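Local structure of envelope protein (White spot syndrome virus, 7DDA) at residues H81-S86 / G101-K106. The protein is an envelope protein of the virion whose C-terminal domain, the part described here, carries sulfate-binding sites responsible for heparin binding. Sequence-based numbering, arbitrary orientation.
Sequences HIYKIS and GLRNKK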
loop_
_atom_site.group_PDB
_atom_site.type_symbol
_atom_site.label_atom_id
_atom_site.label_comp_id
_atom_site.label_asym_id
_atom_site.label_seq_id
_atom_site.Cartn_x
_atom_site.Cartn_y
_atom_site.Cartn_z
ATOM N N HIS A 81 -18.443 -7.696 -6.762
ATOM C CA HIS A 81 -19.373 -7.124 -5.801
ATOM C C HIS A 81 -18.752 -7.254 -4.415
ATOM O O HIS A 81 -18.361 -8.351 -4.010
ATOM C CB HIS A 81 -20.752 -7.819 -5.873
ATOM C CG HIS A 81 -21.773 -7.239 -4.937
ATOM N ND1 HIS A 81 -22.805 -7.985 -4.405
ATOM C CD2 HIS A 81 -21.908 -5.992 -4.426
ATOM C CE1 HIS A 81 -23.535 -7.220 -3.610
ATOM N NE2 HIS A 81 -23.011 -6.006 -3.606
ATOM N N ILE A 82 -18.646 -6.137 -3.701
ATOM C CA ILE A 82 -18.016 -6.089 -2.384
ATOM C C ILE A 82 -19.045 -5.580 -1.384
ATOM O O ILE A 82 -19.729 -4.582 -1.639
ATOM C CB ILE A 82 -16.760 -5.196 -2.388
ATOM C CG1 ILE A 82 -15.796 -5.657 -3.485
ATOM C CG2 ILE A 82 -16.085 -5.212 -1.015
ATOM C CD1 ILE A 82 -14.831 -4.573 -3.950
ATOM N N TYR A 83 -19.153 -6.260 -0.250
ATOM C CA TYR A 83 -20.266 -6.002 0.651
ATOM C C TYR A 83 -19.826 -6.299 2.071
ATOM O O TYR A 83 -18.977 -7.168 2.312
ATOM C CB TYR A 83 -21.508 -6.854 0.302
ATOM C CG TYR A 83 -21.134 -8.255 -0.126
ATOM C CD1 TYR A 83 -21.009 -9.269 0.805
ATOM C CD2 TYR A 83 -20.850 -8.546 -1.462
ATOM C CE1 TYR A 83 -20.645 -10.545 0.422
ATOM C CE2 TYR A 83 -20.473 -9.817 -1.855
ATOM C CZ TYR A 83 -20.375 -10.808 -0.906
ATOM O OH TYR A 83 -20.008 -12.075 -1.276
ATOM N N LYS A 84 -20.406 -5.549 2.999
ATOM C CA LYS A 84 -20.274 -5.846 4.413
ATOM C C LYS A 84 -21.021 -7.129 4.746
ATOM O O LYS A 84 -22.201 -7.276 4.423
ATOM C CB LYS A 84 -20.815 -4.675 5.226
ATOM C CG LYS A 84 -20.899 -4.902 6.717
ATOM C CD LYS A 84 -21.526 -3.683 7.372
ATOM C CE LYS A 84 -22.223 -4.038 8.660
ATOM N NZ LYS A 84 -22.938 -2.847 9.216
ATOM N N ILE A 85 -20.328 -8.079 5.358
ATOM C CA ILE A 85 -21.009 -9.250 5.887
ATOM C C ILE A 85 -21.416 -9.033 7.337
ATOM O O ILE A 85 -22.523 -9.400 7.737
ATOM C CB ILE A 85 -20.113 -10.492 5.730
ATOM C CG1 ILE A 85 -19.983 -10.882 4.254
ATOM C CG2 ILE A 85 -20.638 -11.665 6.555
ATOM C CD1 ILE A 85 -18.939 -11.943 4.029
ATOM N N SER A 86 -20.562 -8.383 8.130
ATOM C CA SER A 86 -20.736 -8.412 9.577
ATOM C C SER A 86 -19.841 -7.366 10.245
ATOM O O SER A 86 -18.701 -7.142 9.817
ATOM C CB SER A 86 -20.415 -9.817 10.097
ATOM O OG SER A 86 -20.545 -9.888 11.496
ATOM N N GLY A 101 -17.124 -9.475 2.179
ATOM C CA GLY A 101 -17.080 -10.469 1.120
ATOM C C GLY A 101 -16.853 -9.810 -0.226
ATOM O O GLY A 101 -17.382 -8.730 -0.494
ATOM N N LEU A 102 -16.058 -10.461 -1.071
ATOM C CA LEU A 102 -15.908 -10.082 -2.469
ATOM C C LEU A 102 -16.378 -11.249 -3.332
ATOM O O LEU A 102 -15.833 -12.356 -3.238
ATOM C CB LEU A 102 -14.449 -9.717 -2.793
ATOM C CG LEU A 102 -14.099 -9.327 -4.240
ATOM C CD1 LEU A 102 -12.967 -8.294 -4.299
ATOM C CD2 LEU A 102 -13.734 -10.542 -5.088
ATOM N N ARG A 103 -17.365 -11.002 -4.184
ATOM C CA ARG A 103 -17.854 -12.022 -5.102
ATOM C C ARG A 103 -17.346 -11.782 -6.518
ATOM O O ARG A 103 -17.489 -10.679 -7.067
ATOM C CB ARG A 103 -19.380 -12.082 -5.112
ATOM C CG ARG A 103 -19.895 -13.422 -5.623
ATOM C CD ARG A 103 -21.419 -13.476 -5.639
ATOM N NE ARG A 103 -22.004 -13.281 -4.315
ATOM C CZ ARG A 103 -22.020 -14.197 -3.345
ATOM N NH1 ARG A 103 -21.491 -15.402 -3.538
ATOM N NH2 ARG A 103 -22.569 -13.911 -2.170
ATOM N N ASN A 104 -16.765 -12.828 -7.101
ATOM C CA ASN A 104 -16.390 -12.825 -8.506
ATOM C C ASN A 104 -17.657 -12.841 -9.358
ATOM O O ASN A 104 -18.465 -13.770 -9.273
ATOM C CB ASN A 104 -15.493 -14.033 -8.795
ATOM C CG ASN A 104 -15.091 -14.156 -10.274
ATOM O OD1 ASN A 104 -15.416 -13.307 -11.118
ATOM N ND2 ASN A 104 -14.366 -15.225 -10.582
ATOM N N LYS A 105 -17.852 -11.797 -10.157
ATOM C CA LYS A 105 -18.998 -11.700 -11.050
ATOM C C LYS A 105 -18.600 -11.757 -12.520
ATOM O O LYS A 105 -19.393 -11.379 -13.383
ATOM C CB LYS A 105 -19.771 -10.415 -10.773
ATOM C CG LYS A 105 -20.273 -10.322 -9.360
ATOM C CD LYS A 105 -21.417 -11.275 -9.169
ATOM C CE LYS A 105 -22.706 -10.517 -9.145
ATOM N NZ LYS A 105 -23.866 -11.433 -9.082
ATOM N N LYS A 106 -17.385 -12.210 -12.823
ATOM C CA LYS A 106 -16.876 -12.223 -14.190
ATOM C C LYS A 106 -17.190 -13.568 -14.829
ATOM O O LYS A 106 -16.583 -14.589 -14.475
ATOM C CB LYS A 106 -15.373 -11.971 -14.212
ATOM C CG LYS A 106 -14.993 -10.537 -14.177
ATOM C CD LYS A 106 -13.508 -10.388 -14.394
ATOM C CE LYS A 106 -13.195 -10.371 -15.876
ATOM N NZ LYS A 106 -14.023 -9.353 -16.572
#
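H81 and Y83 pair with R103 and G101 through four backbone hydrogen bonds, the two strands running antiparallel at 157°. This is the beta hairpin of strands 80-89 and 95-104, at one side of a four-stranded sheet. R103 N donates to H81 O at 2.8 Å, nearly straight at 171°. Between these pairs sits the non-hydrogen-bonded pair I82 and L102. Their side chains meet where I82 CG1 lies 4.0 Å from L102 CD1. Both also touch F165 of the other sheet, so this face packs inside the domain. On the opposite face the Y83 ring folds back across the partner strand. Its CG stands between the backbone N and the carbonyl carbon (chi1 39°), and the ring lies over G101, whose O is 3.4 Å from the ring plane, over its centre. Y83 CE1 is 3.6 Å from G101 CA. I85 CD1 reaches G101 N. Y83 OH is hydrogen-bonded to E145 OE1, and N143 O accepts from R103 NH1. The H81 side chain lies beside a bound sulfate, consistent with a sulfate site of this domain. Y83 OH sits 3.2 Å above the R103 guanidinium plane, but it is not hydrogen-bonded to R103 NH2, 3.3 Å away at a poor angle.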